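Local coordinates for protein polyphosphate kinase (Porphyromonas gingivalis, PDB 2O8R) that probably catalyses the reversible transfer of the terminal phosphate of ATP to a growing chain of inorganic polyphosphate, at residues 344-348 and 638-642; 442-446 and 456-460; 536-541 and 602-606; 598-602 and 612-618. The protein carries 3 engineered substitutions. The contacts are given in a common frame with arbitrary orientation. Residue numbers count along the deposited sequence, not the author numbering.

Contact 1 of 4, residues 344-348 and 638-642; sequences DYLIH and LRREI
One face of a strand packs against a helix here, between the two phospholipase D-like C-terminal regions of the kinase. Residues 345-348 form an extended strand, bonded through its backbone to strand 474-481; residues 638-642 are a turn of helix 636-651, with Ile-642 N bonded to Leu-638 O at 3.2 Å. The segment axes run at 21° to one another and approach to 9.6 Å, with the CA atoms of Leu-346 and Leu-638 6.8 Å apart. Alternation along the strand sends Leu-346 and His-348 toward the helix and Tyr-345 and Ile-347 away. Leu-638 (chi1 m, chi2 t) comes first: its CD1 lies 3.7 Å from Asp-344 CB, and its CD2 4.0 Å from Leu-346 CB, while the carboxylate of Asp-344 bonds to Thr-481. Glu-641, extended with chi1 and chi2 both t, brings OE1 to 3.3 Å from His-348 NE2, a weak hydrogen bond in which the imidazole (chi1 m) donates. Ile-642 (m, t) then sets CG1 3.6 Å from Leu-346 CD2, and also borders the edge of the His-348 ring. Branched aliphatic residues suit this closely filled interface. Its one polar link is buried, and because Glu-641 OE2 also forms a salt bridge with Lys-689, the carboxylate's charge is balanced chiefly by that lysine, with the histidine as a weaker second partner.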
loop_
_atom_site.group_PDB
_atom_site.type_symbol
_atom_site.label_atom_id
_atom_site.label_comp_id
_atom_site.label_asym_id
_atom_site.label_seq_id
_atom_site.Cartn_x
_atom_site.Cartn_y
_atom_site.Cartn_z
ATOM N N ASP A 344 -1.533 -31.340 21.831
ATOM C CA ASP A 344 -0.669 -30.244 21.438
ATOM C C ASP A 344 -0.236 -30.399 20.006
ATOM O O ASP A 344 -0.074 -31.508 19.511
ATOM C CB ASP A 344 0.593 -30.211 22.292
ATOM C CG ASP A 344 0.329 -29.760 23.697
ATOM O OD1 ASP A 344 -0.811 -29.320 23.976
ATOM O OD2 ASP A 344 1.268 -29.850 24.518
ATOM N N TYR A 345 -0.028 -29.270 19.345
ATOM C CA TYR A 345 0.479 -29.272 17.991
ATOM C C TYR A 345 1.695 -28.330 17.842
ATOM O O TYR A 345 1.821 -27.313 18.526
ATOM C CB TYR A 345 -0.653 -28.964 16.994
ATOM C CG TYR A 345 -1.669 -30.083 16.853
ATOM C CD1 TYR A 345 -1.586 -31.015 15.808
ATOM C CD2 TYR A 345 -2.714 -30.214 17.764
ATOM C CE1 TYR A 345 -2.519 -32.055 15.690
ATOM C CE2 TYR A 345 -3.643 -31.238 17.654
ATOM C CZ TYR A 345 -3.550 -32.149 16.619
ATOM O OH TYR A 345 -4.494 -33.153 16.546
ATOM N N LEU A 346 2.598 -28.704 16.955
ATOM C CA LEU A 346 3.751 -27.897 16.638
ATOM C C LEU A 346 3.645 -27.585 15.163
ATOM O O LEU A 346 3.534 -28.490 14.341
ATOM C CB LEU A 346 5.004 -28.720 16.877
ATOM C CG LEU A 346 6.255 -28.104 17.460
ATOM C CD1 LEU A 346 5.942 -27.248 18.696
ATOM C CD2 LEU A 346 7.158 -29.260 17.806
ATOM N N ILE A 347 3.658 -26.311 14.815
ATOM C CA ILE A 347 3.612 -25.940 13.409
ATOM C C ILE A 347 4.893 -25.230 13.021
ATOM O O ILE A 347 5.268 -24.218 13.613
ATOM C CB ILE A 347 2.417 -25.043 13.106
ATOM C CG1 ILE A 347 1.101 -25.760 13.447
ATOM C CG2 ILE A 347 2.473 -24.546 11.668
ATOM C CD1 ILE A 347 0.905 -27.105 12.764
ATOM N N HIS A 348 5.564 -25.786 12.028
ATOM C CA HIS A 348 6.825 -25.259 11.558
ATOM C C HIS A 348 6.602 -24.607 10.215
ATOM O O HIS A 348 6.414 -25.281 9.197
ATOM C CB HIS A 348 7.845 -26.387 11.428
ATOM C CG HIS A 348 7.997 -27.202 12.673
ATOM N ND1 HIS A 348 8.681 -26.747 13.780
ATOM C CD2 HIS A 348 7.555 -28.443 12.984
ATOM C CE1 HIS A 348 8.649 -27.672 14.721
ATOM N NE2 HIS A 348 7.973 -28.711 14.264
ATOM N N LEU A 638 6.480 -34.216 20.552
ATOM C CA LEU A 638 6.783 -32.874 20.063
ATOM C C LEU A 638 8.237 -32.488 20.337
ATOM O O LEU A 638 8.958 -32.113 19.405
ATOM C CB LEU A 638 5.826 -31.839 20.654
ATOM C CG LEU A 638 4.388 -31.829 20.145
ATOM C CD1 LEU A 638 3.788 -30.452 20.355
ATOM C CD2 LEU A 638 4.329 -32.194 18.668
ATOM N N ARG A 639 8.666 -32.607 21.598
ATOM C CA ARG A 639 10.082 -32.411 21.971
ATOM C C ARG A 639 11.062 -33.217 21.117
ATOM O O ARG A 639 12.165 -32.748 20.807
ATOM C CB ARG A 639 10.324 -32.790 23.428
ATOM C CG ARG A 639 10.282 -31.652 24.410
ATOM C CD ARG A 639 10.971 -32.021 25.727
ATOM N NE ARG A 639 10.792 -33.433 26.040
ATOM C CZ ARG A 639 9.768 -33.939 26.721
ATOM N NH1 ARG A 639 8.810 -33.151 27.194
ATOM N NH2 ARG A 639 9.709 -35.243 26.931
ATOM N N ARG A 640 10.658 -34.436 20.763
ATOM C CA ARG A 640 11.491 -35.334 19.978
ATOM C C ARG A 640 11.634 -34.794 18.564
ATOM O O ARG A 640 12.716 -34.861 17.972
ATOM C CB ARG A 640 10.898 -36.760 20.000
ATOM C CG ARG A 640 11.493 -37.798 19.026
ATOM C CD ARG A 640 13.028 -37.888 19.056
ATOM N NE ARG A 640 13.593 -37.738 20.395
ATOM C CZ ARG A 640 14.843 -37.350 20.640
ATOM N NH1 ARG A 640 15.671 -37.068 19.632
ATOM N NH2 ARG A 640 15.265 -37.239 21.897
ATOM N N GLU A 641 10.548 -34.234 18.040
ATOM C CA GLU A 641 10.538 -33.710 16.682
ATOM C C GLU A 641 11.492 -32.524 16.549
ATOM O O GLU A 641 12.263 -32.462 15.595
ATOM C CB GLU A 641 9.122 -33.321 16.277
ATOM C CG GLU A 641 8.946 -32.907 14.822
ATOM C CD GLU A 641 7.500 -32.544 14.513
ATOM O OE1 GLU A 641 6.920 -31.707 15.232
ATOM O OE2 GLU A 641 6.930 -33.104 13.559
ATOM N N ILE A 642 11.449 -31.607 17.516
ATOM C CA ILE A 642 12.272 -30.397 17.483
ATOM C C ILE A 642 13.745 -30.767 17.448
ATOM O O ILE A 642 14.526 -30.225 16.655
ATOM C CB ILE A 642 11.973 -29.496 18.689
ATOM C CG1 ILE A 642 10.620 -28.820 18.501
ATOM C CG2 ILE A 642 13.033 -28.430 18.857
ATOM C CD1 ILE A 642 10.103 -28.154 19.754
#

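Contact 2 of 4, residues 442-446 and 456-460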
loop_
_atom_site.group_PDB
_atom_site.type_symbol
_atom_site.label_atom_id
_atom_site.label_comp_id
_atom_site.label_asym_id
_atom_site.label_seq_id
_atom_site.Cartn_x
_atom_site.Cartn_y
_atom_site.Cartn_z
ATOM N N THR A 442 2.327 -14.236 21.423
ATOM C CA THR A 442 1.313 -15.137 21.951
ATOM C C THR A 442 -0.108 -14.736 21.562
ATOM O O THR A 442 -0.411 -13.553 21.426
ATOM C CB THR A 442 1.365 -15.199 23.489
ATOM O OG1 THR A 442 1.069 -13.903 24.016
ATOM C CG2 THR A 442 2.742 -15.620 23.985
ATOM N N ALA A 443 -0.972 -15.733 21.390
ATOM C CA ALA A 443 -2.414 -15.512 21.272
ATOM C C ALA A 443 -3.127 -16.350 22.332
ATOM O O ALA A 443 -2.564 -17.313 22.863
ATOM C CB ALA A 443 -2.905 -15.869 19.887
ATOM N N LEU A 444 -4.365 -15.987 22.647
ATOM C CA LEU A 444 -5.080 -16.648 23.730
ATOM C C LEU A 444 -6.557 -16.680 23.473
ATOM O O LEU A 444 -7.174 -15.635 23.311
ATOM C CB LEU A 444 -4.847 -15.920 25.051
ATOM C CG LEU A 444 -5.521 -16.528 26.273
ATOM C CD1 LEU A 444 -4.951 -17.910 26.606
ATOM C CD2 LEU A 444 -5.366 -15.596 27.443
ATOM N N ILE A 445 -7.122 -17.881 23.448
ATOM C CA ILE A 445 -8.566 -18.040 23.326
ATOM C C ILE A 445 -9.103 -18.599 24.636
ATOM O O ILE A 445 -8.673 -19.665 25.068
ATOM C CB ILE A 445 -8.939 -18.968 22.165
ATOM C CG1 ILE A 445 -8.467 -18.380 20.844
ATOM C CG2 ILE A 445 -10.424 -19.137 22.094
ATOM C CD1 ILE A 445 -8.190 -19.422 19.819
ATOM N N LEU A 446 -10.030 -17.876 25.269
ATOM C CA LEU A 446 -10.578 -18.302 26.563
ATOM C C LEU A 446 -12.041 -18.758 26.470
ATOM O O LEU A 446 -12.887 -18.111 25.835
ATOM C CB LEU A 446 -10.424 -17.203 27.622
ATOM C CG LEU A 446 -9.014 -16.774 28.050
ATOM C CD1 LEU A 446 -9.097 -15.528 28.909
ATOM C CD2 LEU A 446 -8.224 -17.881 28.773
ATOM N N GLN A 456 -10.077 -21.873 30.979
ATOM C CA GLN A 456 -9.903 -22.987 30.066
ATOM C C GLN A 456 -9.795 -22.399 28.669
ATOM O O GLN A 456 -10.392 -21.359 28.377
ATOM C CB GLN A 456 -11.106 -23.922 30.173
ATOM C CG GLN A 456 -10.816 -25.396 30.016
ATOM C CD GLN A 456 -11.957 -26.253 30.545
ATOM O OE1 GLN A 456 -12.297 -26.189 31.730
ATOM N NE2 GLN A 456 -12.557 -27.059 29.666
ATOM N N GLY A 457 -9.017 -23.041 27.811
ATOM C CA GLY A 457 -8.859 -22.529 26.457
ATOM C C GLY A 457 -7.630 -22.971 25.701
ATOM O O GLY A 457 -7.118 -24.070 25.903
ATOM N N ILE A 458 -7.175 -22.102 24.808
ATOM C CA ILE A 458 -6.076 -22.406 23.898
ATOM C C ILE A 458 -5.039 -21.290 23.931
ATOM O O ILE A 458 -5.366 -20.112 23.792
ATOM C CB ILE A 458 -6.570 -22.569 22.440
ATOM C CG1 ILE A 458 -7.575 -23.710 22.318
ATOM C CG2 ILE A 458 -5.417 -22.860 21.536
ATOM C CD1 ILE A 458 -8.295 -23.769 20.970
ATOM N N ALA A 459 -3.787 -21.669 24.123
ATOM C CA ALA A 459 -2.698 -20.724 24.015
ATOM C C ALA A 459 -1.915 -21.027 22.754
ATOM O O ALA A 459 -1.608 -22.187 22.473
ATOM C CB ALA A 459 -1.788 -20.794 25.248
ATOM N N LEU A 460 -1.613 -19.981 21.991
ATOM C CA LEU A 460 -0.726 -20.077 20.838
ATOM C C LEU A 460 0.534 -19.297 21.158
ATOM O O LEU A 460 0.442 -18.125 21.512
ATOM C CB LEU A 460 -1.402 -19.454 19.623
ATOM C CG LEU A 460 -2.290 -20.277 18.695
ATOM C CD1 LEU A 460 -3.165 -21.238 19.447
ATOM C CD2 LEU A 460 -3.134 -19.342 17.851
#
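In three of the four pairs of this antiparallel ladder, whose segment axes lie 4.7 Å apart at 174°, a small residue faces a large one. On one face, Ala-443 is a hollow opposite the bulkier Leu-460, their CB atoms 3.9 Å apart; next along, Ile-445 and Ile-458 stand side by side, CB to CB 4.3 Å. Leu-360 of helix 355-365 packs on Ile-445, Ile-458 and Leu-460, so these branched side chains form the bed for that helix. On the other face both pairs are of the small-large kind. Leu-444, with chi1 t, leans its CD1 to 4.5 Å from Ala-459 CB, while Leu-446 lies opposite Gly-457, and both leucines meet helix 484-497. At Gly-457 a CB would clash with Ile-445 O, and its backbone angles by themselves favour glycine. The missing side chain lets Gly-457 CA approach Ile-445 O to 3.2 Å in a CA-H...O contact. Four backbone hydrogen bonds fix the register: Ala-443 N to Leu-460 O (2.8 Å), Leu-460 N to Ala-443 O (3.0 Å), and the reciprocal Ile-445 and Ile-458 N to O bonds, both 2.9 Å. This is a beta hairpin in the central sheet of a phospholipase D-like domain, sandwiched between helices, and its first strand closely follows the predicted phosphohistidine His-439.

Contact 3 of 4, residues 536-541 and 602-606; sequences RGYMLL and CFHNG
Residues 538-541 and 602-603 are extended and run antiparallel, the end-to-end directions of the two segments being 173° apart. Leu-540 faces Cys-602 as a hydrogen-bonded pair (CA-CA 4.8 Å), with Leu-540 N to Cys-602 O at 2.8 Å and Cys-602 N to Leu-540 O at 2.7 Å. Met-539 and Phe-603 form the next, non-hydrogen-bonded pair, where Met-539 CA lies 3.3 Å from Cys-602 O. A third bond, His-604 N to Tyr-538 O at 3.0 Å, closes the ladder, because at His-604 (phi/psi -58/-44) the chain turns out of the strand. Tyr-538 N is therefore satisfied instead by Glu-527 of helix 516-532, whose carboxylate also takes Asn-605 N. Side-chain groups find partners too: Tyr-538 OH bonds to Asp-566 and His-604 ND1 to Glu-609. Arg-536 NH1 lies over the His-604 ring, 3.9 Å from its CD2. Selenomethionine Met-539 (m, t, m) sets SE 3.7 Å from CE1 of Phe-603 (chi1 m), an oblique Met-aromatic contact, and Leu-541 CD2 comes 4.3 Å from Phe-603 CZ. On the other face Leu-540 CB meets Cys-602 CB at 3.8 Å. Backbone bonds thus join two strands inside a mixed sheet, and where the ladder ends, Glu-527 takes up two backbone donors.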
loop_
_atom_site.group_PDB
_atom_site.type_symbol
_atom_site.label_atom_id
_atom_site.label_comp_id
_atom_site.label_asym_id
_atom_site.label_seq_id
_atom_site.Cartn_x
_atom_site.Cartn_y
_atom_site.Cartn_z
ATOM N N ARG A 536 26.592 -36.860 31.292
ATOM C CA ARG A 536 26.766 -36.063 30.078
ATOM C C ARG A 536 26.159 -34.670 30.253
ATOM O O ARG A 536 25.093 -34.527 30.864
ATOM C CB ARG A 536 26.142 -36.776 28.867
ATOM C CG ARG A 536 26.339 -36.029 27.570
ATOM C CD ARG A 536 26.371 -36.935 26.357
ATOM N NE ARG A 536 26.660 -36.174 25.140
ATOM C CZ ARG A 536 25.742 -35.558 24.393
ATOM N NH1 ARG A 536 24.457 -35.609 24.729
ATOM N NH2 ARG A 536 26.103 -34.890 23.302
ATOM N N GLY A 537 26.854 -33.652 29.744
ATOM C CA GLY A 537 26.376 -32.268 29.791
ATOM C C GLY A 537 26.261 -31.676 28.401
ATOM O O GLY A 537 27.268 -31.364 27.757
ATOM N N TYR A 538 25.031 -31.517 27.927
ATOM C CA TYR A 538 24.816 -31.052 26.557
ATOM C C TYR A 538 23.758 -29.955 26.439
ATOM O O TYR A 538 22.770 -29.936 27.192
ATOM C CB TYR A 538 24.456 -32.232 25.654
ATOM C CG TYR A 538 24.339 -31.855 24.208
ATOM C CD1 TYR A 538 25.467 -31.471 23.480
ATOM C CD2 TYR A 538 23.098 -31.861 23.566
ATOM C CE1 TYR A 538 25.373 -31.113 22.154
ATOM C CE2 TYR A 538 22.989 -31.504 22.233
ATOM C CZ TYR A 538 24.128 -31.127 21.535
ATOM O OH TYR A 538 24.026 -30.785 20.213
HETATM N N MSE A 539 23.976 -29.038 25.494
HETATM C CA MSE A 539 23.020 -27.965 25.186
HETATM C C MSE A 539 22.936 -27.775 23.696
HETATM O O MSE A 539 23.956 -27.787 22.998
HETATM C CB MSE A 539 23.441 -26.646 25.823
HETATM C CG MSE A 539 23.300 -26.643 27.323
HETATM SE SE MSE A 539 23.598 -24.921 28.150
HETATM C CE MSE A 539 25.517 -24.832 28.122
ATOM N N LEU A 540 21.715 -27.600 23.207
ATOM C CA LEU A 540 21.498 -27.285 21.806
ATOM C C LEU A 540 20.681 -26.015 21.760
ATOM O O LEU A 540 19.530 -25.999 22.185
ATOM C CB LEU A 540 20.802 -28.445 21.097
ATOM C CG LEU A 540 20.602 -28.449 19.574
ATOM C CD1 LEU A 540 21.611 -27.611 18.801
ATOM C CD2 LEU A 540 20.611 -29.870 19.061
ATOM N N LEU A 541 21.297 -24.947 21.261
ATOM C CA LEU A 541 20.720 -23.610 21.349
ATOM C C LEU A 541 20.674 -22.913 19.983
ATOM O O LEU A 541 21.706 -22.730 19.338
ATOM C CB LEU A 541 21.551 -22.772 22.301
ATOM C CG LEU A 541 21.731 -23.137 23.763
ATOM C CD1 LEU A 541 22.731 -22.154 24.327
ATOM C CD2 LEU A 541 20.409 -23.052 24.513
ATOM N N CYS A 602 17.455 -26.414 23.932
ATOM C CA CYS A 602 17.430 -27.801 24.380
ATOM C C CYS A 602 18.493 -28.051 25.418
ATOM O O CYS A 602 19.686 -27.903 25.151
ATOM C CB CYS A 602 17.678 -28.744 23.216
ATOM S SG CYS A 602 16.541 -28.464 21.902
ATOM N N PHE A 603 18.058 -28.441 26.603
ATOM C CA PHE A 603 18.988 -28.845 27.651
ATOM C C PHE A 603 18.886 -30.350 27.885
ATOM O O PHE A 603 17.800 -30.867 28.170
ATOM C CB PHE A 603 18.701 -28.078 28.935
ATOM C CG PHE A 603 18.800 -26.574 28.787
ATOM C CD1 PHE A 603 19.957 -25.905 29.158
ATOM C CD2 PHE A 603 17.726 -25.829 28.299
ATOM C CE1 PHE A 603 20.049 -24.524 29.040
ATOM C CE2 PHE A 603 17.813 -24.453 28.183
ATOM C CZ PHE A 603 18.979 -23.800 28.552
ATOM N N HIS A 604 20.014 -31.047 27.755
ATOM C CA HIS A 604 20.049 -32.512 27.859
ATOM C C HIS A 604 19.527 -33.070 29.182
ATOM O O HIS A 604 18.760 -34.045 29.180
ATOM C CB HIS A 604 21.452 -33.041 27.611
ATOM C CG HIS A 604 21.521 -34.532 27.532
ATOM N ND1 HIS A 604 20.598 -35.282 26.832
ATOM C CD2 HIS A 604 22.407 -35.414 28.054
ATOM C CE1 HIS A 604 20.910 -36.561 26.930
ATOM N NE2 HIS A 604 22.002 -36.669 27.667
ATOM N N ASN A 605 19.941 -32.448 30.291
ATOM C CA ASN A 605 19.562 -32.877 31.643
ATOM C C ASN A 605 19.632 -34.396 31.862
ATOM O O ASN A 605 18.625 -35.049 32.174
ATOM C CB ASN A 605 18.177 -32.342 31.990
ATOM C CG ASN A 605 17.803 -32.601 33.431
ATOM O OD1 ASN A 605 18.664 -32.618 34.319
ATOM N ND2 ASN A 605 16.514 -32.821 33.672
ATOM N N GLY A 606 20.820 -34.958 31.652
ATOM C CA GLY A 606 21.035 -36.399 31.773
ATOM C C GLY A 606 20.402 -37.228 30.669
ATOM O O GLY A 606 20.991 -38.197 30.188
#

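Contact 4 of 4, residues 598-602 and 612-618. With SO4 (sulfate ion), chain F.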
loop_
_atom_site.group_PDB
_atom_site.type_symbol
_atom_site.label_atom_id
_atom_site.label_comp_id
_atom_site.label_asym_id
_atom_site.label_seq_id
_atom_site.Cartn_x
_atom_site.Cartn_y
_atom_site.Cartn_z
ATOM N N SER A 598 13.696 -19.146 14.026
ATOM C CA SER A 598 13.336 -19.857 15.254
ATOM C C SER A 598 14.310 -19.539 16.380
ATOM O O SER A 598 15.518 -19.341 16.153
ATOM C CB SER A 598 13.323 -21.371 15.026
ATOM O OG SER A 598 12.229 -21.762 14.224
ATOM N N ARG A 599 13.773 -19.475 17.592
ATOM C CA ARG A 599 14.597 -19.425 18.795
ATOM C C ARG A 599 14.203 -20.600 19.674
ATOM O O ARG A 599 13.075 -20.663 20.180
ATOM C CB ARG A 599 14.406 -18.101 19.522
ATOM C CG ARG A 599 14.633 -16.892 18.640
ATOM C CD ARG A 599 13.739 -15.762 19.051
ATOM N NE ARG A 599 14.158 -14.522 18.423
ATOM C CZ ARG A 599 13.372 -13.738 17.695
ATOM N NH1 ARG A 599 12.099 -14.049 17.515
ATOM N NH2 ARG A 599 13.865 -12.626 17.159
ATOM N N ILE A 600 15.124 -21.547 19.832
ATOM C CA ILE A 600 14.823 -22.819 20.493
ATOM C C ILE A 600 15.954 -23.234 21.430
ATOM O O ILE A 600 17.126 -23.100 21.082
ATOM C CB ILE A 600 14.587 -23.936 19.452
ATOM C CG1 ILE A 600 13.275 -23.696 18.697
ATOM C CG2 ILE A 600 14.591 -25.311 20.126
ATOM C CD1 ILE A 600 12.972 -24.712 17.588
ATOM N N TRP A 601 15.609 -23.723 22.619
ATOM C CA TRP A 601 16.627 -24.162 23.580
ATOM C C TRP A 601 16.397 -25.610 24.001
ATOM O O TRP A 601 15.289 -25.982 24.383
ATOM C CB TRP A 601 16.665 -23.282 24.841
ATOM C CG TRP A 601 16.446 -21.797 24.660
ATOM C CD1 TRP A 601 16.836 -21.013 23.599
ATOM C CD2 TRP A 601 15.831 -20.908 25.605
ATOM N NE1 TRP A 601 16.478 -19.703 23.820
ATOM C CE2 TRP A 601 15.857 -19.610 25.038
ATOM C CE3 TRP A 601 15.251 -21.083 26.867
ATOM C CZ2 TRP A 601 15.317 -18.505 25.684
ATOM C CZ3 TRP A 601 14.721 -19.971 27.519
ATOM C CH2 TRP A 601 14.762 -18.704 26.927
ATOM N N CYS A 602 17.455 -26.414 23.932
ATOM C CA CYS A 602 17.430 -27.801 24.380
ATOM C C CYS A 602 18.493 -28.051 25.418
ATOM O O CYS A 602 19.686 -27.903 25.151
ATOM C CB CYS A 602 17.678 -28.744 23.216
ATOM S SG CYS A 602 16.541 -28.464 21.902
ATOM N N PHE A 612 12.749 -25.627 24.984
ATOM C CA PHE A 612 12.003 -24.378 25.019
ATOM C C PHE A 612 11.909 -23.718 23.657
ATOM O O PHE A 612 12.836 -23.786 22.851
ATOM C CB PHE A 612 12.614 -23.409 26.012
ATOM C CG PHE A 612 12.514 -23.857 27.432
ATOM C CD1 PHE A 612 11.444 -23.459 28.223
ATOM C CD2 PHE A 612 13.491 -24.673 27.984
ATOM C CE1 PHE A 612 11.350 -23.869 29.540
ATOM C CE2 PHE A 612 13.403 -25.089 29.291
ATOM C CZ PHE A 612 12.333 -24.684 30.071
ATOM N N ILE A 613 10.765 -23.085 23.425
ATOM C CA ILE A 613 10.500 -22.272 22.249
ATOM C C ILE A 613 10.441 -20.824 22.729
ATOM O O ILE A 613 9.707 -20.525 23.686
ATOM C CB ILE A 613 9.153 -22.709 21.611
ATOM C CG1 ILE A 613 9.395 -23.825 20.607
ATOM C CG2 ILE A 613 8.407 -21.569 20.925
ATOM C CD1 ILE A 613 8.117 -24.449 20.127
ATOM N N SER A 614 11.220 -19.929 22.107
ATOM C CA SER A 614 11.229 -18.535 22.576
ATOM C C SER A 614 10.936 -17.429 21.576
ATOM O O SER A 614 11.088 -17.590 20.367
ATOM C CB SER A 614 12.529 -18.205 23.302
ATOM O OG SER A 614 12.379 -16.976 24.003
ATOM N N SER A 615 10.518 -16.292 22.122
ATOM C CA SER A 615 10.376 -15.054 21.368
ATOM C C SER A 615 11.666 -14.247 21.411
ATOM O O SER A 615 11.880 -13.371 20.584
ATOM C CB SER A 615 9.232 -14.212 21.935
ATOM O OG SER A 615 9.587 -13.675 23.193
ATOM N N ALA A 616 12.532 -14.556 22.369
ATOM C CA ALA A 616 13.754 -13.782 22.571
ATOM C C ALA A 616 15.011 -14.437 22.015
ATOM O O ALA A 616 15.177 -15.654 22.102
ATOM C CB ALA A 616 13.948 -13.496 24.052
ATOM N N ASP A 617 15.882 -13.616 21.434
ATOM C CA ASP A 617 17.301 -13.934 21.293
ATOM C C ASP A 617 17.952 -13.494 22.589
ATOM O O ASP A 617 17.326 -12.817 23.388
ATOM C CB ASP A 617 17.930 -13.134 20.166
ATOM C CG ASP A 617 17.167 -13.239 18.885
ATOM O OD1 ASP A 617 16.910 -14.374 18.446
ATOM O OD2 ASP A 617 16.830 -12.187 18.312
ATOM N N TRP A 618 19.209 -13.850 22.801
ATOM C CA TRP A 618 19.892 -13.420 24.012
ATOM C C TRP A 618 20.774 -12.211 23.725
ATOM O O TRP A 618 22.008 -12.308 23.650
ATOM C CB TRP A 618 20.703 -14.557 24.616
ATOM C CG TRP A 618 19.893 -15.720 25.068
ATOM C CD1 TRP A 618 18.543 -15.757 25.276
ATOM C CD2 TRP A 618 20.389 -17.022 25.413
ATOM N NE1 TRP A 618 18.168 -17.009 25.704
ATOM C CE2 TRP A 618 19.283 -17.801 25.797
ATOM C CE3 TRP A 618 21.658 -17.603 25.423
ATOM C CZ2 TRP A 618 19.410 -19.128 26.198
ATOM C CZ3 TRP A 618 21.783 -18.924 25.820
ATOM C CH2 TRP A 618 20.666 -19.671 26.198
HETATM S S SO4 F . 11.649 -10.247 15.536
HETATM O O1 SO4 F . 11.774 -10.729 14.162
HETATM O O2 SO4 F . 12.824 -9.425 15.863
HETATM O O3 SO4 F . 10.434 -9.443 15.658
HETATM O O4 SO4 F . 11.494 -11.382 16.440
#
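At the predicted catalytic centre, a beta hairpin carries Arg-599 beside His-597, in a His-Ser-Arg sequence resembling the HxK motif of the phospholipase D superfamily. A sulfate, probably from the crystallisation liquor, occupies the site: Arg-599 NH1 and NH2 donate to its O4 at 2.9 and 2.8 Å, and His-597 also binds the ion. Asp-617 holds the guanidinium from another edge in a two-pronged salt bridge, NE to OD1 2.8 Å and NH2 to OD2 3.2 Å, while OD1 also accepts from Asn-544 N. Behind the site the strands are antiparallel. Trp-601 and Phe-612 exchange backbone bonds, Trp-601 N to Phe-612 O at 2.8 Å and Phe-612 N to Trp-601 O at 2.6 Å, and Ser-614 N bonds to Arg-599 O at 2.8 Å. The chain then bends in an ST turn, Ser-614 OG accepting from Ala-616 N at 2.9 Å and also bonding to Thr-629 O; beyond it Asp-617 lies beside the arginine. Broad, flat rings fill the space beneath: Trp-618 presents its edge to the face of Trp-601, its CZ2 3.8 Å from Trp-601 CE2, and Trp-601 CE3 lies 3.6 Å from Phe-612 CB. An arginine oriented by a buried carboxylate offers two donors to one oxyanion, consistent with a role in holding phosphate.

Contacts 3 and 4 share Cys-602 and strand 600-603, which bonds to strand 538-543 along one edge and strand 610-614 along the other; Leu-541 CD2 of contact 3 lies 3.8 Å from Trp-601 CB of contact 4. Contact 1 joins this sheet to the one that holds strands 345-349 and 442-447, Ile-642 CG2 reaching Ile-600 CG2 at 3.7 Å and Leu-346 CD1 reaching Ile-613 CD1 at 3.8 Å. Contact 2 belongs to the latter sheet, its centre about 18 Å from that of contact 1. The predicted active site lies between the domains: the Arg-599 side chain is about 4 Å from that of His-439, which just precedes contact 2, whereas contact 3 is remote from it.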